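Local coordinates for THUMP domain-containing protein (Pyrococcus horikoshii, PDB 1VBK) that probably binds RNA through its THUMP domain and ATP through a ThiI-like domain, like the tRNA-modifying ThiI proteins, its exact reaction being unknown, at residues A[81-84]-A[85-88]; A[113-116]-A[117-120]; A[121-124]-A[125-128]; A[142-145]-A[146-149]; A[185-188]-A[189-193]. All coordinates share one frame; numbering follows the deposited sequence.

Contact 1: residues A[81-84]-A[85-88]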
loop_
_atom_site.group_PDB
_atom_site.type_symbol
_atom_site.label_atom_id
_atom_site.label_comp_id
_atom_site.label_asym_id
_atom_site.label_seq_id
_atom_site.Cartn_x
_atom_site.Cartn_y
_atom_site.Cartn_z
ATOM N N GLU A 81 -40.749 -13.852 14.521
ATOM C CA GLU A 81 -41.181 -12.646 15.210
ATOM C C GLU A 81 -40.830 -12.850 16.679
ATOM O O GLU A 81 -41.021 -13.940 17.218
ATOM C CB GLU A 81 -42.693 -12.463 15.051
ATOM C CG GLU A 81 -43.113 -12.016 13.661
ATOM C CD GLU A 81 -42.884 -10.530 13.436
ATOM O OE1 GLU A 81 -43.618 -9.719 14.044
ATOM O OE2 GLU A 81 -41.970 -10.171 12.661
ATOM N N ALA A 82 -40.318 -11.809 17.325
ATOM C CA ALA A 82 -39.923 -11.915 18.724
ATOM C C ALA A 82 -41.076 -11.806 19.720
ATOM O O ALA A 82 -41.326 -10.741 20.279
ATOM C CB ALA A 82 -38.859 -10.869 19.042
ATOM N N SER A 83 -41.781 -12.915 19.916
ATOM C CA SER A 83 -42.876 -12.995 20.880
ATOM C C SER A 83 -42.518 -14.222 21.705
ATOM O O SER A 83 -41.936 -15.165 21.172
ATOM C CB SER A 83 -44.225 -13.211 20.185
ATOM O OG SER A 83 -44.391 -14.559 19.770
ATOM N N LEU A 84 -42.846 -14.223 22.993
ATOM C CA LEU A 84 -42.507 -15.368 23.828
ATOM C C LEU A 84 -43.091 -16.655 23.252
ATOM O O LEU A 84 -42.418 -17.680 23.210
ATOM C CB LEU A 84 -42.994 -15.155 25.265
ATOM C CG LEU A 84 -42.515 -16.195 26.287
ATOM C CD1 LEU A 84 -41.000 -16.358 26.204
ATOM C CD2 LEU A 84 -42.931 -15.766 27.686
ATOM N N GLU A 85 -44.339 -16.591 22.799
ATOM C CA GLU A 85 -45.008 -17.750 22.217
ATOM C C GLU A 85 -44.214 -18.352 21.054
ATOM O O GLU A 85 -43.974 -19.558 21.013
ATOM C CB GLU A 85 -46.405 -17.359 21.725
ATOM C CG GLU A 85 -47.113 -18.455 20.938
ATOM C CD GLU A 85 -48.408 -17.979 20.303
ATOM O OE1 GLU A 85 -48.375 -16.981 19.549
ATOM O OE2 GLU A 85 -49.458 -18.606 20.554
ATOM N N LYS A 86 -43.811 -17.506 20.109
ATOM C CA LYS A 86 -43.060 -17.968 18.949
ATOM C C LYS A 86 -41.657 -18.439 19.320
ATOM O O LYS A 86 -41.163 -19.424 18.766
ATOM C CB LYS A 86 -42.992 -16.862 17.895
ATOM C CG LYS A 86 -44.363 -16.488 17.338
ATOM C CD LYS A 86 -44.245 -15.575 16.128
ATOM C CE LYS A 86 -45.591 -15.389 15.449
ATOM N NZ LYS A 86 -45.421 -14.737 14.120
ATOM N N ILE A 87 -41.017 -17.739 20.249
ATOM C CA ILE A 87 -39.679 -18.125 20.694
ATOM C C ILE A 87 -39.748 -19.507 21.366
ATOM O O ILE A 87 -38.907 -20.368 21.112
ATOM C CB ILE A 87 -39.097 -17.085 21.686
ATOM C CG1 ILE A 87 -38.750 -15.789 20.938
ATOM C CG2 ILE A 87 -37.861 -17.643 22.377
ATOM C CD1 ILE A 87 -38.322 -14.646 21.853
ATOM N N ASN A 88 -40.756 -19.721 22.210
ATOM C CA ASN A 88 -40.899 -21.017 22.881
ATOM C C ASN A 88 -41.140 -22.169 21.912
ATOM O O ASN A 88 -40.481 -23.207 21.998
ATOM C CB ASN A 88 -42.048 -20.999 23.898
ATOM C CG ASN A 88 -41.621 -20.467 25.251
ATOM O OD1 ASN A 88 -40.443 -20.523 25.606
ATOM N ND2 ASN A 88 -42.579 -19.964 26.023
HETATM O O HOH W 1 -42.653 -15.484 12.840
#
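Lys86 and Ser83 meet in an N-cap: the serine hydroxyl closes the first turn of helix 84-102 just after strand 71-81 ends, at the start of the THUMP region. Ahead of it Ala82 forms an inverse gamma turn that swings the chain from strand to helix. Lys86 presents its backbone N to Ser83 OG at 3.0 Å, a fairly straight bond (163°); with chi1 at 77° the hydroxyl sits between its own N and carbonyl carbon, facing the Lys86 N-H, which has no earlier turn of helix to accept it. A short polar side chain suits this place. Beyond its backbone, the extended lysine chain runs alongside Glu81, CD lying 3.6 Å from Glu81 CB, and a water joins Lys86 NZ to Glu81 N. The carboxylate of Glu81 turns instead to Lys160, with which it forms a salt bridge. Ile87 donates its N to Ser83 O at 2.9 Å, the first full helical bond, while its branched, buried side chain packs on Ile154 and Ile156 of strand 150-157 and on Val131 of helix 124-138. Asn88 follows with a bond from N to Leu84 O, and its amide slants past the leucine, ND2 standing 3.8 Å from Leu84 CG.

Contact 2: residues A[113-116]-A[117-120]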
loop_
_atom_site.group_PDB
_atom_site.type_symbol
_atom_site.label_atom_id
_atom_site.label_comp_id
_atom_site.label_asym_id
_atom_site.label_seq_id
_atom_site.Cartn_x
_atom_site.Cartn_y
_atom_site.Cartn_z
ATOM N N ALA A 113 -29.387 -16.825 25.939
ATOM C CA ALA A 113 -30.106 -15.749 25.281
ATOM C C ALA A 113 -29.373 -14.431 25.360
ATOM O O ALA A 113 -28.681 -14.145 26.338
ATOM C CB ALA A 113 -31.499 -15.605 25.893
ATOM N N ARG A 114 -29.532 -13.628 24.312
ATOM C CA ARG A 114 -28.906 -12.315 24.248
ATOM C C ARG A 114 -29.865 -11.316 23.616
ATOM O O ARG A 114 -30.434 -11.580 22.558
ATOM C CB ARG A 114 -27.625 -12.363 23.407
ATOM C CG ARG A 114 -26.453 -13.093 24.057
ATOM C CD ARG A 114 -25.857 -12.282 25.207
ATOM N NE ARG A 114 -24.748 -12.985 25.848
ATOM C CZ ARG A 114 -24.889 -14.040 26.645
ATOM N NH1 ARG A 114 -26.097 -14.520 26.911
ATOM N NH2 ARG A 114 -23.819 -14.626 27.166
ATOM N N ARG A 115 -30.066 -10.183 24.278
ATOM C CA ARG A 115 -30.916 -9.145 23.712
ATOM C C ARG A 115 -29.957 -8.195 23.018
ATOM O O ARG A 115 -29.346 -7.343 23.664
ATOM C CB ARG A 115 -31.687 -8.387 24.797
ATOM C CG ARG A 115 -32.887 -9.132 25.363
ATOM C CD ARG A 115 -33.775 -8.190 26.163
ATOM N NE ARG A 115 -33.030 -7.521 27.224
ATOM C CZ ARG A 115 -33.526 -6.566 28.002
ATOM N NH1 ARG A 115 -34.776 -6.157 27.844
ATOM N NH2 ARG A 115 -32.766 -6.025 28.945
ATOM N N ILE A 116 -29.791 -8.362 21.712
ATOM C CA ILE A 116 -28.893 -7.480 21.017
ATOM C C ILE A 116 -29.441 -6.075 21.100
ATOM O O ILE A 116 -28.747 -5.130 21.448
ATOM C CB ILE A 116 -28.820 -7.930 19.558
ATOM C CG1 ILE A 116 -28.391 -9.397 19.478
ATOM C CG2 ILE A 116 -27.770 -7.091 18.805
ATOM C CD1 ILE A 116 -27.058 -9.651 20.183
ATOM N N THR A 117 -30.728 -5.907 20.812
ATOM C CA THR A 117 -31.383 -4.617 20.991
ATOM C C THR A 117 -32.239 -4.864 22.238
ATOM O O THR A 117 -32.560 -6.015 22.540
ATOM C CB THR A 117 -32.253 -4.216 19.769
ATOM O OG1 THR A 117 -33.165 -5.269 19.445
ATOM C CG2 THR A 117 -31.362 -3.927 18.564
ATOM N N LYS A 118 -32.612 -3.809 22.957
ATOM C CA LYS A 118 -33.355 -3.985 24.206
ATOM C C LYS A 118 -34.865 -3.763 24.255
ATOM O O LYS A 118 -35.392 -3.444 25.324
ATOM C CB LYS A 118 -32.719 -3.112 25.293
ATOM C CG LYS A 118 -31.201 -3.180 25.351
ATOM C CD LYS A 118 -30.703 -4.579 25.671
ATOM C CE LYS A 118 -29.184 -4.605 25.774
ATOM N NZ LYS A 118 -28.677 -5.962 26.112
ATOM N N GLU A 119 -35.579 -3.944 23.149
ATOM C CA GLU A 119 -37.019 -3.720 23.195
ATOM C C GLU A 119 -37.839 -4.881 23.776
ATOM O O GLU A 119 -38.938 -4.664 24.293
ATOM C CB GLU A 119 -37.561 -3.326 21.807
ATOM C CG GLU A 119 -37.644 -4.433 20.763
ATOM C CD GLU A 119 -36.284 -4.909 20.288
ATOM O OE1 GLU A 119 -35.354 -4.072 20.220
ATOM O OE2 GLU A 119 -36.154 -6.114 19.969
ATOM N N PHE A 120 -37.318 -6.106 23.708
ATOM C CA PHE A 120 -38.050 -7.250 24.254
ATOM C C PHE A 120 -38.213 -7.037 25.760
ATOM O O PHE A 120 -37.265 -6.647 26.441
ATOM C CB PHE A 120 -37.297 -8.559 23.990
ATOM C CG PHE A 120 -38.157 -9.789 24.111
ATOM C CD1 PHE A 120 -39.199 -10.014 23.214
ATOM C CD2 PHE A 120 -37.933 -10.719 25.120
ATOM C CE1 PHE A 120 -40.003 -11.152 23.320
ATOM C CE2 PHE A 120 -38.730 -11.860 25.237
ATOM C CZ PHE A 120 -39.770 -12.077 24.333
HETATM O O HOH W 2 -29.742 -5.790 28.909
#
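This is the turn in the THUMP domain that carries the chain from the end of strand 108-115 toward helix 124-138, and Arg115 and Lys118 tie it together by each donating to a main-chain carbonyl of the other half. Arg115 reaches forward: NH1 gives a hydrogen bond of 2.9 Å to Phe120 O, which lies at the edge of the guanidinium, practically in its plane. The bond is somewhat bent at the hydrogen (143°). A kink at chi3 (-56°) turns the end of the arginine toward this carbonyl, and Arg115 CD comes to 4.2 Å from Phe120 CB. Lys118 reaches back, its NZ lying in the carbonyl plane of Arg115 O at 2.9 Å. On the way its chain crosses the arginine roughly at a right angle, with Lys118 CD over one guanidinium face, offset toward the rim, so that methylene rather than charge meets the flat group. Long, flexible cations suit a bend of this width because they can span it and reach main-chain carbonyls on the far side of the turn. Farther along the loop Thr117 OG1 donates to Glu119 OE1 at 2.6 Å, on the syn lone pair; these two side chains also accept from the backbone of Gln158 and Gly159. Between the cations one water is shared, accepting from Arg115 NH2 and from Lys118 NZ, each at 3.0 Å.

Contact 3: residues A[121-124]-A[125-128]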
loop_
_atom_site.group_PDB
_atom_site.type_symbol
_atom_site.label_atom_id
_atom_site.label_comp_id
_atom_site.label_asym_id
_atom_site.label_seq_id
_atom_site.Cartn_x
_atom_site.Cartn_y
_atom_site.Cartn_z
ATOM N N PRO A 121 -39.420 -7.288 26.297
ATOM C CA PRO A 121 -39.752 -7.126 27.720
ATOM C C PRO A 121 -38.973 -7.949 28.752
ATOM O O PRO A 121 -38.804 -7.506 29.888
ATOM C CB PRO A 121 -41.247 -7.440 27.762
ATOM C CG PRO A 121 -41.717 -7.030 26.415
ATOM C CD PRO A 121 -40.637 -7.585 25.522
ATOM N N LEU A 122 -38.513 -9.137 28.376
ATOM C CA LEU A 122 -37.777 -9.989 29.311
ATOM C C LEU A 122 -36.276 -9.905 29.072
ATOM O O LEU A 122 -35.839 -9.850 27.923
ATOM C CB LEU A 122 -38.222 -11.449 29.160
ATOM C CG LEU A 122 -39.712 -11.778 29.288
ATOM C CD1 LEU A 122 -39.906 -13.271 29.103
ATOM C CD2 LEU A 122 -40.238 -11.339 30.647
ATOM N N ASP A 123 -35.481 -9.892 30.142
ATOM C CA ASP A 123 -34.039 -9.830 29.957
ATOM C C ASP A 123 -33.521 -11.219 29.619
ATOM O O ASP A 123 -34.254 -12.204 29.726
ATOM C CB ASP A 123 -33.316 -9.262 31.191
ATOM C CG ASP A 123 -33.636 -10.008 32.468
ATOM O OD1 ASP A 123 -33.634 -11.256 32.465
ATOM O OD2 ASP A 123 -33.872 -9.331 33.494
ATOM N N SER A 124 -32.263 -11.293 29.204
ATOM C CA SER A 124 -31.654 -12.560 28.809
ATOM C C SER A 124 -31.860 -13.710 29.784
ATOM O O SER A 124 -32.206 -14.818 29.371
ATOM C CB SER A 124 -30.155 -12.369 28.560
ATOM O OG SER A 124 -29.488 -11.933 29.727
ATOM N N LEU A 125 -31.647 -13.466 31.073
ATOM C CA LEU A 125 -31.813 -14.532 32.054
ATOM C C LEU A 125 -33.275 -14.944 32.224
ATOM O O LEU A 125 -33.569 -16.104 32.531
ATOM C CB LEU A 125 -31.208 -14.111 33.397
ATOM C CG LEU A 125 -29.707 -13.812 33.336
ATOM C CD1 LEU A 125 -29.224 -13.429 34.730
ATOM C CD2 LEU A 125 -28.935 -15.028 32.819
ATOM N N GLU A 126 -34.192 -13.999 32.031
ATOM C CA GLU A 126 -35.615 -14.305 32.140
ATOM C C GLU A 126 -36.000 -15.177 30.941
ATOM O O GLU A 126 -36.757 -16.137 31.072
ATOM C CB GLU A 126 -36.451 -13.017 32.143
ATOM C CG GLU A 126 -36.297 -12.169 33.408
ATOM C CD GLU A 126 -37.177 -10.920 33.411
ATOM O OE1 GLU A 126 -36.970 -10.027 32.560
ATOM O OE2 GLU A 126 -38.081 -10.834 34.272
ATOM N N ILE A 127 -35.469 -14.839 29.771
ATOM C CA ILE A 127 -35.751 -15.606 28.563
ATOM C C ILE A 127 -35.234 -17.032 28.741
ATOM O O ILE A 127 -35.939 -18.001 28.456
ATOM C CB ILE A 127 -35.072 -14.972 27.331
ATOM C CG1 ILE A 127 -35.697 -13.603 27.035
ATOM C CG2 ILE A 127 -35.212 -15.893 26.127
ATOM C CD1 ILE A 127 -34.920 -12.783 26.006
ATOM N N GLN A 128 -33.999 -17.158 29.223
ATOM C CA GLN A 128 -33.403 -18.474 29.437
ATOM C C GLN A 128 -34.245 -19.320 30.392
ATOM O O GLN A 128 -34.484 -20.503 30.138
ATOM C CB GLN A 128 -31.975 -18.324 29.979
ATOM C CG GLN A 128 -31.055 -17.609 28.998
ATOM C CD GLN A 128 -29.616 -17.478 29.473
ATOM O OE1 GLN A 128 -28.797 -16.856 28.796
ATOM N NE2 GLN A 128 -29.301 -18.066 30.629
HETATM O O HOH W 3 -36.734 -7.310 32.337
#
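Asp123 O is gripped by two amides at the start of helix 124-138: Ile127 N donates to it at 2.9 Å nearly in line with the carbonyl, and Glu126 N adds a weak, bent bond. The same Glu126 amide is also held by Asp123 OD1, 2.8 Å away. Glu126 returns the bond, its OE1 accepting from Asp123 N at 2.8 Å through the anti lone pair, almost straight (167°). This exchange is a capping box, and both residue types fit it. The short aspartate, its CG between N and carbonyl carbon (chi1 55°), can bend back onto the helix, whereas glutamate, extended beyond CG, is long enough to reach the amide before the first turn. The price is two carboxylates close together, Asp123 OD2 lying 3.3 Å from Glu126 OE1. The N-terminal end of the helix, with its N-H groups, would probably ease this repulsion, and a water bound to Glu126 OE1 and Pro121 O adds another donor. Leu122 packs beside the box, its CB 3.8 Å from Glu126 CB and 3.9 Å from Ile127 CG1. Gln128 N bonds to Ser124 O. Ile127 faces inward onto Ala113 of strand 108-115 and onto Ile154 and Ile156 of strand 150-157, while Gln128 OE1 accepts from Ala113 N, joining the helix start to strand 108-115, which lies between strands 142-143 and 150-157.

Contact 4: residues A[142-145]-A[146-149]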
loop_
_atom_site.group_PDB
_atom_site.type_symbol
_atom_site.label_atom_id
_atom_site.label_comp_id
_atom_site.label_asym_id
_atom_site.label_seq_id
_atom_site.Cartn_x
_atom_site.Cartn_y
_atom_site.Cartn_z
ATOM N N GLU A 142 -32.648 -32.451 31.094
ATOM C CA GLU A 142 -32.120 -31.911 32.335
ATOM C C GLU A 142 -31.207 -30.728 32.072
ATOM O O GLU A 142 -30.386 -30.762 31.164
ATOM C CB GLU A 142 -31.357 -33.034 33.032
ATOM C CG GLU A 142 -30.511 -32.663 34.208
ATOM C CD GLU A 142 -29.702 -33.858 34.670
ATOM O OE1 GLU A 142 -30.321 -34.898 34.982
ATOM O OE2 GLU A 142 -28.458 -33.768 34.708
ATOM N N VAL A 143 -31.355 -29.680 32.873
ATOM C CA VAL A 143 -30.525 -28.498 32.719
ATOM C C VAL A 143 -29.135 -28.746 33.292
ATOM O O VAL A 143 -28.992 -29.268 34.394
ATOM C CB VAL A 143 -31.142 -27.273 33.444
ATOM C CG1 VAL A 143 -30.164 -26.097 33.412
ATOM C CG2 VAL A 143 -32.459 -26.881 32.784
ATOM N N ASP A 144 -28.113 -28.390 32.525
ATOM C CA ASP A 144 -26.728 -28.518 32.969
ATOM C C ASP A 144 -25.970 -27.413 32.251
ATOM O O ASP A 144 -25.789 -27.463 31.037
ATOM C CB ASP A 144 -26.143 -29.882 32.604
ATOM C CG ASP A 144 -24.828 -30.159 33.323
ATOM O OD1 ASP A 144 -23.939 -29.279 33.305
ATOM O OD2 ASP A 144 -24.678 -31.254 33.903
ATOM N N LEU A 145 -25.543 -26.407 33.005
ATOM C CA LEU A 145 -24.833 -25.262 32.441
ATOM C C LEU A 145 -23.370 -25.528 32.095
ATOM O O LEU A 145 -22.777 -24.798 31.306
ATOM C CB LEU A 145 -24.919 -24.078 33.411
ATOM C CG LEU A 145 -26.318 -23.728 33.933
ATOM C CD1 LEU A 145 -26.211 -22.605 34.948
ATOM C CD2 LEU A 145 -27.229 -23.330 32.776
ATOM N N LYS A 146 -22.786 -26.567 32.681
ATOM C CA LYS A 146 -21.383 -26.884 32.420
ATOM C C LYS A 146 -21.205 -27.885 31.281
ATOM O O LYS A 146 -20.499 -27.614 30.306
ATOM C CB LYS A 146 -20.722 -27.410 33.698
ATOM C CG LYS A 146 -21.485 -28.534 34.375
ATOM C CD LYS A 146 -20.984 -28.777 35.790
ATOM C CE LYS A 146 -21.936 -29.679 36.561
ATOM N NZ LYS A 146 -21.550 -29.797 37.997
ATOM N N ASN A 147 -21.840 -29.044 31.405
ATOM C CA ASN A 147 -21.745 -30.060 30.369
ATOM C C ASN A 147 -23.135 -30.299 29.805
ATOM O O ASN A 147 -24.031 -30.765 30.508
ATOM C CB ASN A 147 -21.174 -31.358 30.943
ATOM C CG ASN A 147 -19.860 -31.142 31.668
ATOM O OD1 ASN A 147 -19.825 -31.010 32.893
ATOM N ND2 ASN A 147 -18.772 -31.083 30.911
ATOM N N TYR A 148 -23.315 -29.964 28.535
ATOM C CA TYR A 148 -24.611 -30.139 27.897
ATOM C C TYR A 148 -24.490 -30.734 26.505
ATOM O O TYR A 148 -23.519 -30.468 25.788
ATOM C CB TYR A 148 -25.346 -28.796 27.817
ATOM C CG TYR A 148 -24.462 -27.627 27.417
ATOM C CD1 TYR A 148 -23.754 -26.899 28.378
ATOM C CD2 TYR A 148 -24.336 -27.251 26.082
ATOM C CE1 TYR A 148 -22.944 -25.822 28.014
ATOM C CE2 TYR A 148 -23.528 -26.178 25.708
ATOM C CZ TYR A 148 -22.838 -25.470 26.677
ATOM O OH TYR A 148 -22.044 -24.412 26.302
ATOM N N ASP A 149 -25.479 -31.545 26.134
ATOM C CA ASP A 149 -25.522 -32.167 24.815
ATOM C C ASP A 149 -26.136 -31.177 23.832
ATOM O O ASP A 149 -25.865 -31.221 22.633
ATOM C CB ASP A 149 -26.418 -33.414 24.814
ATOM C CG ASP A 149 -25.940 -34.485 25.771
ATOM O OD1 ASP A 149 -26.611 -34.683 26.803
ATOM O OD2 ASP A 149 -24.898 -35.120 25.487
HETATM O O HOH W 4 -22.166 -32.051 34.600
#
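With chi1 at -167°, Asp144 swings its carboxylate opposite its own backbone N and over the turn that follows strand 142-143, while Tyr148, at chi1 42°, places its CG between its own N and carbonyl carbon and brings the ring back against the start of that turn. The aspartate faces the amide of Asn147, which donates at 2.8 Å to Asp144 OD1, an oxygen whose place is less certain. Lys146 N makes a second, weak bond to it, and both bonds are correspondingly tentative. An oxygen accepting from the amide two residues on, joined by the amide three residues on, gives an Asx-turn-like arrangement, with the same reservation. Asp144 OD2 has partners of its own: a water at 2.7 Å, which also donates to Asn147 OD1 at 3.1 Å, and the ammonium of Lys108 in a salt bridge. Aspartate suits this spot because one oxygen can take amides while the other meets a cation. Two carbonyl oxygens approach the Tyr148 ring. Leu145 O lies at the ring edge, near its plane, 3.5 Å from Tyr148 CE1; the C-H there is slightly positive, which makes oxygen a tolerable neighbour. Asp144 O comes to 3.4 Å from Tyr148 CD1. The turn leads from strand 142-143 to strand 150-157, which both run parallel to strand 108-115, and Leu145 and Tyr148 both touch Arg110 on that strand.

Contact 5: residues A[185-188]-A[189-193]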
loop_
_atom_site.group_PDB
_atom_site.type_symbol
_atom_site.label_atom_id
_atom_site.label_comp_id
_atom_site.label_asym_id
_atom_site.label_seq_id
_atom_site.Cartn_x
_atom_site.Cartn_y
_atom_site.Cartn_z
ATOM N N ILE A 185 5.669 -15.121 -1.767
ATOM C CA ILE A 185 6.514 -15.947 -2.618
ATOM C C ILE A 185 6.180 -17.395 -2.296
ATOM O O ILE A 185 6.534 -17.904 -1.231
ATOM C CB ILE A 185 8.014 -15.680 -2.365
ATOM C CG1 ILE A 185 8.317 -14.186 -2.520
ATOM C CG2 ILE A 185 8.856 -16.480 -3.355
ATOM C CD1 ILE A 185 7.942 -13.610 -3.874
ATOM N N LEU A 186 5.499 -18.048 -3.232
ATOM C CA LEU A 186 5.057 -19.431 -3.069
ATOM C C LEU A 186 5.914 -20.432 -3.841
ATOM O O LEU A 186 6.055 -20.329 -5.061
ATOM C CB LEU A 186 3.597 -19.534 -3.519
ATOM C CG LEU A 186 2.839 -20.859 -3.415
ATOM C CD1 LEU A 186 2.721 -21.286 -1.963
ATOM C CD2 LEU A 186 1.458 -20.687 -4.028
ATOM N N HIS A 187 6.470 -21.415 -3.135
ATOM C CA HIS A 187 7.310 -22.420 -3.783
ATOM C C HIS A 187 7.240 -23.799 -3.129
ATOM O O HIS A 187 7.703 -24.777 -3.703
ATOM C CB HIS A 187 8.764 -21.939 -3.815
ATOM C CG HIS A 187 9.380 -21.790 -2.461
ATOM N ND1 HIS A 187 10.011 -22.828 -1.811
ATOM C CD2 HIS A 187 9.432 -20.730 -1.619
ATOM C CE1 HIS A 187 10.427 -22.415 -0.626
ATOM N NE2 HIS A 187 10.088 -21.147 -0.485
ATOM N N ASP A 188 6.677 -23.875 -1.929
ATOM C CA ASP A 188 6.548 -25.150 -1.231
ATOM C C ASP A 188 5.455 -25.100 -0.162
ATOM O O ASP A 188 4.764 -24.093 -0.016
ATOM C CB ASP A 188 7.894 -25.564 -0.618
ATOM C CG ASP A 188 8.339 -24.653 0.512
ATOM O OD1 ASP A 188 7.786 -23.543 0.656
ATOM O OD2 ASP A 188 9.262 -25.052 1.256
ATOM N N GLU A 189 5.296 -26.194 0.577
ATOM C CA GLU A 189 4.275 -26.276 1.614
ATOM C C GLU A 189 4.473 -25.247 2.722
ATOM O O GLU A 189 3.508 -24.664 3.209
ATOM C CB GLU A 189 4.247 -27.689 2.211
ATOM C CG GLU A 189 3.948 -28.778 1.187
ATOM C CD GLU A 189 3.899 -30.170 1.799
ATOM O OE1 GLU A 189 4.916 -30.603 2.383
ATOM O OE2 GLU A 189 2.843 -30.833 1.692
ATOM N N LEU A 190 5.725 -25.027 3.111
ATOM C CA LEU A 190 6.048 -24.066 4.163
ATOM C C LEU A 190 5.679 -22.636 3.777
ATOM O O LEU A 190 5.129 -21.890 4.589
ATOM C CB LEU A 190 7.540 -24.126 4.493
ATOM C CG LEU A 190 8.032 -25.373 5.227
ATOM C CD1 LEU A 190 9.545 -25.333 5.356
ATOM C CD2 LEU A 190 7.379 -25.443 6.596
ATOM N N SER A 191 5.996 -22.250 2.546
ATOM C CA SER A 191 5.676 -20.904 2.086
ATOM C C SER A 191 4.160 -20.769 1.934
ATOM O O SER A 191 3.608 -19.676 2.075
ATOM C CB SER A 191 6.389 -20.599 0.757
ATOM O OG SER A 191 6.129 -21.585 -0.226
ATOM N N ALA A 192 3.487 -21.885 1.665
ATOM C CA ALA A 192 2.033 -21.876 1.516
ATOM C C ALA A 192 1.394 -21.608 2.870
ATOM O O ALA A 192 0.413 -20.867 2.964
ATOM C CB ALA A 192 1.547 -23.208 0.956
ATOM N N LEU A 193 1.960 -22.212 3.916
ATOM C CA LEU A 193 1.470 -22.038 5.281
ATOM C C LEU A 193 1.741 -20.607 5.732
ATOM O O LEU A 193 0.946 -20.011 6.462
ATOM C CB LEU A 193 2.167 -23.019 6.230
ATOM C CG LEU A 193 1.795 -22.905 7.713
ATOM C CD1 LEU A 193 0.294 -23.118 7.898
ATOM C CD2 LEU A 193 2.580 -23.930 8.512
HETATM O O HOH W 5 5.251 -17.310 1.506
HETATM O O HOH W 6 7.611 -27.230 2.712
#
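His187 lays one ring face over the hydroxyl of Ser191, with Ser191 OG 3.7 Å from His187 CD2, offset toward the ring's rim. The same oxygen takes the backbone N of His187 at 2.9 Å in an almost perfectly straight bond (176°), and lies 2.7 Å from Asp188 OD1 and 2.9 Å from Asp188 O. Asp188 is the N-cap of helix 189-200: with chi1 at 67° its carboxylate curls back, and OD1 accepts from Ser191 N at 2.9 Å, met from above the carboxylate plane. Its charge is probably favoured by the helix N-terminus, and a small serine fits a buried position on the first turn, where its hydroxyl can knit loop to helix. A water bridges Leu190 N to Asp188 OD2, the latter bond being weak. Alongside these polar bonds Leu186 CD1 packs on Ala192 CB at 3.7 Å, and Ala192 N bonds to Asp188 O. The loop follows strand 181-185, the middle strand of the parallel sheet in the ThiI-type (HUP-clan) domain, and probably holds the place of the nucleotide-binding PP-loop of ThiI relatives; it leads into helix 189-200, whose Ala192 presses, with Leu186, on helix 215-228, and Leu190 on Leu290 of helix 289-292.

In the fold
Contacts 1 to 4 lie in the THUMP domain near the surface, whereas contact 5, partly buried, belongs to the ThiI-type domain across the chain's centre, about 51 Å from contact 1 between centres. Contacts 1, 3 and 5 all begin helices, yet cap them differently: a neutral serine, a reciprocal carboxylate pair, and an aspartate helped by a buried hydroxyl. Contacts 2 and 4 are turns after strands, closed by cations donating to carbonyls in one and by a carboxylate accepting amides in the other. Phe120 of contact 2 packs on Ala82 and Ile87, Leu84 meets Leu122, and a probable hydrogen bond, Ala113 N to Gln128 OE1, joins contacts 2 and 3. Contact 4 touches none, though strands 142-143 and 108-115 are sheet neighbours.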